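Local coordinates for protein cellulase (Soil metagenome, PDB 5I2U) that probably hydrolyses the beta-1,4-glucosidic bonds of cellulose, as a halotolerant glycoside hydrolase family 5 enzyme built on a TIM barrel, at residues P68-K73 and S294-R299; W281-V286 and K316-S321. One frame throughout, in Å; residues are numbered along the deposited sequence.

Contact 1 (P68-K73 and S294-R299); sequences PRFYNK and SMLLPR
Phe70 and Leu296 approach from opposite directions, each from its own loop, and their meeting is the tight, buried part of this contact. The CD1 methyl of Leu296 lies 3.6 Å from CE1 of the Phe70 ring and nearly as close to its CZ, reaching the ring obliquely. Both residues point toward the other loop, and CG anti to the carbonyl carbon (chi1 -59° in Phe70, -57° in Leu296) carries the ends to meet. Trp306 also packs on Leu296, whose side chain is held between Val286, at the end of strand 281-286, and the ring of Phe70.

The outer half, around Arg69, is looser and polar. With CG set between the backbone N and the carbonyl carbon (chi1 80°) and an extended chain from CG to NE, this side chain runs over Phe70: CG sits 4.0 Å above the plane of the ring, over its centre, and CZ of Phe70 lies against one face of the guanidinium, offset toward the rim. NH2 of Arg69 is 3.0 Å from O of Pro298, but the angle is too poor for a hydrogen bond. The group's firm partners are Asp288, salt-bridged to NH2, and the carbonyl of Ala300, bonded to NH1; NE bonds a glycerol, probably from the crystallisation liquor. Pro298, exposed, has its CB pointing away.

Within residues 68-73, ND2 of Asn72 donates to O of Arg69 at 2.8 Å, in the carbonyl plane, and also bonds O of Ala302, while OD1 caps helix 73-81 through Ala75 N. One amide thus ties the 3-10 turn of residues 68-70 to the helix that follows. The whole pairs the loops after the first and eighth strands of a closed (beta/alpha)8 barrel, neighbours across the seam.

Contact 2 (W281-V286 and K316-S321); sequences WVAWSV and KLTRNS
Strand 281-286 and the helical residues 316-321 come nearest at Ala283 and Thr318, whose CA atoms are 6.8 Å apart. That short spacing goes with small side chains: CB of Ala283 touches CG2 of Thr318 at 3.5 Å. The methyl branch faces the strand because it stands anti to the backbone N of Thr318, while OG1, with chi1 -62°, lies beside that N and bonds back to O of Trp314, one helical turn earlier.

Nearer the start of the strand, the large indole of Trp281 bridges the gap. Its CH2 atom is 3.9 Å from CB of Ser321, which it meets obliquely, and the carbonyl carbon of Ser321 lies at the ring's edge, in its plane. The serine hydroxyl is turned back into the helix, where OG donates to O of Leu317 at 2.9 Å. Ser321 N reaches the same oxygen from the opposite face, giving it two donors, and OG is also bonded to NE1 of Trp267.

Around this pair, Trp281 leans on Val271 and Met274 of helix 264-276 and is hydrogen-bonded through NE1 to OE2 of Glu275, while strand 57-61 runs alongside strand 281-286 and closes the barrel.

Overall arrangement
Strand 281-286, the loop that follows it and helix 313-325 are consecutive parts of the last beta-alpha unit of the barrel, and the two contacts draw on all three; contact 1 also joins this unit to the loop after strand 57-61. Contact 2 is a buried strand-to-helix interface made almost wholly of apolar touches; contact 1 is partly buried and lies farther from the centre of the chain, adding an arginine and its polar partners to an apolar pair. The centres of contacts 1 and 2 lie about 14 Å apart. Met295 connects them: its N is 2.9 Å from O of Ser285, a probable hydrogen bond, and its CE methyl packs on Thr318 and on the backbone of Ala283 and Trp284.

Contact 1 (P68-K73 and S294-R299)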
loop_
_atom_site.group_PDB
_atom_site.type_symbol
_atom_site.label_atom_id
_atom_site.label_comp_id
_atom_site.label_asym_id
_atom_site.label_seq_id
_atom_site.Cartn_x
_atom_site.Cartn_y
_atom_site.Cartn_z
ATOM N N PRO A 68 14.845 5.210 6.431
ATOM C CA PRO A 68 14.191 5.483 7.708
ATOM C C PRO A 68 13.989 6.956 8.049
ATOM O O PRO A 68 13.114 7.257 8.858
ATOM C CB PRO A 68 15.142 4.868 8.725
ATOM C CG PRO A 68 16.487 4.997 8.082
ATOM C CD PRO A 68 16.199 4.658 6.634
ATOM N N ARG A 69 14.760 7.863 7.459
ATOM C CA ARG A 69 14.657 9.287 7.798
ATOM C C ARG A 69 13.277 9.883 7.494
ATOM O O ARG A 69 12.818 10.797 8.190
ATOM C CB ARG A 69 15.813 10.100 7.168
ATOM C CG ARG A 69 15.701 10.477 5.702
ATOM C CD ARG A 69 17.046 10.981 5.165
ATOM N NE ARG A 69 16.950 11.496 3.790
ATOM C CZ ARG A 69 16.669 12.757 3.442
ATOM N NH1 ARG A 69 16.432 13.701 4.356
ATOM N NH2 ARG A 69 16.626 13.086 2.152
ATOM N N PHE A 70 12.580 9.330 6.504
ATOM C CA PHE A 70 11.232 9.811 6.167
ATOM C C PHE A 70 10.113 9.267 7.057
ATOM O O PHE A 70 8.964 9.699 6.929
ATOM C CB PHE A 70 10.924 9.511 4.692
ATOM C CG PHE A 70 11.898 10.135 3.743
ATOM C CD1 PHE A 70 11.959 11.518 3.611
ATOM C CD2 PHE A 70 12.769 9.353 3.005
ATOM C CE1 PHE A 70 12.879 12.113 2.752
ATOM C CE2 PHE A 70 13.686 9.935 2.150
ATOM C CZ PHE A 70 13.742 11.311 2.018
ATOM N N TYR A 71 10.419 8.319 7.937
ATOM C CA TYR A 71 9.417 7.766 8.857
ATOM C C TYR A 71 9.357 8.680 10.075
ATOM O O TYR A 71 9.918 8.387 11.133
ATOM C CB TYR A 71 9.764 6.325 9.237
ATOM C CG TYR A 71 9.410 5.321 8.162
ATOM C CD1 TYR A 71 10.115 5.272 6.955
ATOM C CD2 TYR A 71 8.369 4.422 8.350
ATOM C CE1 TYR A 71 9.780 4.357 5.962
ATOM C CE2 TYR A 71 8.030 3.509 7.365
ATOM C CZ TYR A 71 8.731 3.486 6.176
ATOM O OH TYR A 71 8.359 2.553 5.231
ATOM N N ASN A 72 8.658 9.790 9.903
ATOM C CA ASN A 72 8.450 10.759 10.959
ATOM C C ASN A 72 7.120 11.497 10.763
ATOM O O ASN A 72 6.529 11.447 9.680
ATOM C CB ASN A 72 9.619 11.738 10.996
ATOM C CG ASN A 72 9.689 12.620 9.757
ATOM O OD1 ASN A 72 8.957 13.584 9.651
ATOM N ND2 ASN A 72 10.590 12.299 8.829
ATOM N N LYS A 73 6.672 12.196 11.797
ATOM C CA LYS A 73 5.341 12.790 11.784
ATOM C C LYS A 73 5.180 13.914 10.769
ATOM O O LYS A 73 4.098 14.065 10.183
ATOM C CB LYS A 73 4.947 13.260 13.177
ATOM C CG LYS A 73 4.875 12.111 14.174
ATOM C CD LYS A 73 3.987 12.413 15.364
ATOM C CE LYS A 73 3.839 11.170 16.223
ATOM N NZ LYS A 73 2.946 11.407 17.391
ATOM N N SER A 294 12.397 6.656 -6.940
ATOM C CA SER A 294 12.611 7.411 -5.677
ATOM C C SER A 294 12.198 8.833 -5.961
ATOM O O SER A 294 12.799 9.491 -6.815
ATOM C CB SER A 294 14.079 7.368 -5.220
ATOM O OG SER A 294 14.310 6.310 -4.301
ATOM N N MET A 295 11.173 9.314 -5.272
ATOM C CA MET A 295 10.525 10.599 -5.642
ATOM C C MET A 295 11.297 11.876 -5.282
ATOM O O MET A 295 10.973 12.944 -5.812
ATOM C CB MET A 295 9.140 10.676 -5.008
ATOM C CG MET A 295 8.164 9.641 -5.538
ATOM S SD MET A 295 6.649 9.528 -4.560
ATOM C CE MET A 295 5.944 8.044 -5.283
ATOM N N LEU A 296 12.274 11.783 -4.370
ATOM C CA LEU A 296 12.951 12.967 -3.809
ATOM C C LEU A 296 14.458 12.963 -4.041
ATOM O O LEU A 296 15.072 11.916 -4.133
ATOM C CB LEU A 296 12.708 13.036 -2.300
ATOM C CG LEU A 296 11.251 13.073 -1.827
ATOM C CD1 LEU A 296 11.183 12.849 -0.319
ATOM C CD2 LEU A 296 10.589 14.385 -2.218
ATOM N N LEU A 297 15.048 14.150 -4.116
ATOM C CA LEU A 297 16.511 14.286 -4.092
ATOM C C LEU A 297 17.034 14.109 -2.659
ATOM O O LEU A 297 16.332 14.442 -1.712
ATOM C CB LEU A 297 16.947 15.658 -4.598
ATOM C CG LEU A 297 16.658 15.993 -6.052
ATOM C CD1 LEU A 297 17.265 17.349 -6.376
ATOM C CD2 LEU A 297 17.203 14.934 -7.004
ATOM N N PRO A 298 18.262 13.574 -2.501
ATOM C CA PRO A 298 18.859 13.427 -1.164
ATOM C C PRO A 298 18.924 14.707 -0.341
ATOM O O PRO A 298 18.850 14.644 0.865
ATOM C CB PRO A 298 20.262 12.901 -1.474
ATOM C CG PRO A 298 20.051 12.087 -2.717
ATOM C CD PRO A 298 19.014 12.805 -3.516
ATOM N N ARG A 299 19.043 15.850 -1.010
ATOM C CA ARG A 299 19.045 17.158 -0.365
ATOM C C ARG A 299 17.775 17.473 0.400
ATOM O O ARG A 299 17.801 18.295 1.305
ATOM C CB ARG A 299 19.278 18.247 -1.416
ATOM C CG ARG A 299 19.359 19.663 -0.863
ATOM C CD ARG A 299 20.075 20.582 -1.830
ATOM N NE ARG A 299 19.523 20.501 -3.180
ATOM C CZ ARG A 299 18.478 21.196 -3.639
ATOM N NH1 ARG A 299 17.831 22.069 -2.864
ATOM N NH2 ARG A 299 18.076 21.007 -4.894
#

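Contact 2 (W281-V286 and K316-S321)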
loop_
_atom_site.group_PDB
_atom_site.type_symbol
_atom_site.label_atom_id
_atom_site.label_comp_id
_atom_site.label_asym_id
_atom_site.label_seq_id
_atom_site.Cartn_x
_atom_site.Cartn_y
_atom_site.Cartn_z
ATOM N N TRP A 281 -5.262 3.574 -5.102
ATOM C CA TRP A 281 -3.843 3.412 -5.486
ATOM C C TRP A 281 -2.829 4.172 -4.630
ATOM O O TRP A 281 -3.110 5.239 -4.112
ATOM C CB TRP A 281 -3.618 3.694 -6.980
ATOM C CG TRP A 281 -4.134 4.981 -7.500
ATOM C CD1 TRP A 281 -5.367 5.207 -8.038
ATOM C CD2 TRP A 281 -3.434 6.231 -7.567
ATOM N NE1 TRP A 281 -5.492 6.524 -8.422
ATOM C CE2 TRP A 281 -4.322 7.180 -8.145
ATOM C CE3 TRP A 281 -2.144 6.649 -7.185
ATOM C CZ2 TRP A 281 -3.958 8.517 -8.368
ATOM C CZ3 TRP A 281 -1.774 7.989 -7.401
ATOM C CH2 TRP A 281 -2.684 8.904 -7.988
ATOM N N VAL A 282 -1.652 3.581 -4.499
ATOM C CA VAL A 282 -0.560 4.120 -3.697
ATOM C C VAL A 282 0.719 4.087 -4.533
ATOM O O VAL A 282 1.171 3.012 -4.968
ATOM C CB VAL A 282 -0.371 3.319 -2.397
ATOM C CG1 VAL A 282 0.505 4.077 -1.409
ATOM C CG2 VAL A 282 -1.726 3.003 -1.753
ATOM N N ALA A 283 1.305 5.264 -4.751
ATOM C CA ALA A 283 2.522 5.380 -5.575
ATOM C C ALA A 283 3.798 5.151 -4.745
ATOM O O ALA A 283 3.885 5.621 -3.602
ATOM C CB ALA A 283 2.558 6.730 -6.258
ATOM N N TRP A 284 4.778 4.463 -5.344
ATOM C CA TRP A 284 6.086 4.098 -4.720
ATOM C C TRP A 284 7.267 4.802 -5.421
ATOM O O TRP A 284 7.312 4.789 -6.653
ATOM C CB TRP A 284 6.259 2.593 -4.871
ATOM C CG TRP A 284 7.559 1.983 -4.404
ATOM C CD1 TRP A 284 8.732 1.892 -5.108
ATOM C CD2 TRP A 284 7.802 1.362 -3.141
ATOM N NE1 TRP A 284 9.690 1.273 -4.353
ATOM C CE2 TRP A 284 9.149 0.928 -3.143
ATOM C CE3 TRP A 284 7.023 1.155 -1.993
ATOM C CZ2 TRP A 284 9.728 0.268 -2.047
ATOM C CZ3 TRP A 284 7.593 0.494 -0.912
ATOM C CH2 TRP A 284 8.934 0.049 -0.951
ATOM N N SER A 285 8.249 5.397 -4.726
ATOM C CA SER A 285 8.380 5.488 -3.268
ATOM C C SER A 285 8.893 6.852 -2.858
ATOM O O SER A 285 9.687 7.498 -3.589
ATOM C CB SER A 285 9.354 4.432 -2.710
ATOM O OG SER A 285 10.634 4.488 -3.311
ATOM N N VAL A 286 8.493 7.244 -1.649
ATOM C CA VAL A 286 8.974 8.476 -1.014
ATOM C C VAL A 286 10.323 8.126 -0.408
ATOM O O VAL A 286 10.420 7.688 0.741
ATOM C CB VAL A 286 8.017 8.997 0.069
ATOM C CG1 VAL A 286 8.553 10.275 0.676
ATOM C CG2 VAL A 286 6.619 9.220 -0.501
ATOM N N LYS A 316 7.267 14.752 -8.971
ATOM C CA LYS A 316 6.349 15.740 -9.522
ATOM C C LYS A 316 5.100 15.098 -10.133
ATOM O O LYS A 316 3.975 15.569 -9.909
ATOM C CB LYS A 316 7.058 16.608 -10.573
ATOM C CG LYS A 316 8.101 17.566 -10.015
ATOM C CD LYS A 316 8.678 18.438 -11.126
ATOM C CE LYS A 316 9.618 19.519 -10.608
ATOM N NZ LYS A 316 10.970 18.965 -10.298
ATOM N N LEU A 317 5.315 14.056 -10.929
ATOM C CA LEU A 317 4.230 13.334 -11.572
ATOM C C LEU A 317 3.288 12.672 -10.550
ATOM O O LEU A 317 2.059 12.690 -10.726
ATOM C CB LEU A 317 4.808 12.282 -12.519
ATOM C CG LEU A 317 3.828 11.437 -13.330
ATOM C CD1 LEU A 317 2.898 12.329 -14.135
ATOM C CD2 LEU A 317 4.589 10.492 -14.246
ATOM N N THR A 318 3.866 12.107 -9.488
ATOM C CA THR A 318 3.083 11.526 -8.386
ATOM C C THR A 318 2.284 12.598 -7.629
ATOM O O THR A 318 1.094 12.427 -7.365
ATOM C CB THR A 318 3.988 10.756 -7.374
ATOM O OG1 THR A 318 4.637 9.657 -8.032
ATOM C CG2 THR A 318 3.178 10.214 -6.211
ATOM N N ARG A 319 2.948 13.683 -7.260
ATOM C CA ARG A 319 2.299 14.757 -6.523
ATOM C C ARG A 319 1.122 15.298 -7.310
ATOM O O ARG A 319 0.039 15.465 -6.757
ATOM C CB ARG A 319 3.294 15.877 -6.210
ATOM C CG ARG A 319 2.735 17.001 -5.363
ATOM C CD ARG A 319 3.805 18.014 -5.004
ATOM N NE ARG A 319 3.228 19.178 -4.341
ATOM C CZ ARG A 319 2.594 20.177 -4.968
ATOM N NH1 ARG A 319 2.432 20.186 -6.302
ATOM N NH2 ARG A 319 2.126 21.186 -4.254
ATOM N N ASN A 320 1.347 15.578 -8.591
ATOM C CA ASN A 320 0.295 16.121 -9.454
ATOM C C ASN A 320 -0.839 15.144 -9.635
ATOM O O ASN A 320 -1.999 15.536 -9.542
ATOM C CB ASN A 320 0.831 16.538 -10.832
ATOM C CG ASN A 320 1.738 17.756 -10.771
ATOM O OD1 ASN A 320 1.584 18.630 -9.923
ATOM N ND2 ASN A 320 2.695 17.811 -11.676
ATOM N N SER A 321 -0.496 13.883 -9.882
ATOM C CA SER A 321 -1.483 12.818 -10.026
ATOM C C SER A 321 -2.392 12.735 -8.811
ATOM O O SER A 321 -3.613 12.632 -8.946
ATOM C CB SER A 321 -0.799 11.451 -10.246
ATOM O OG SER A 321 -0.329 11.289 -11.578
#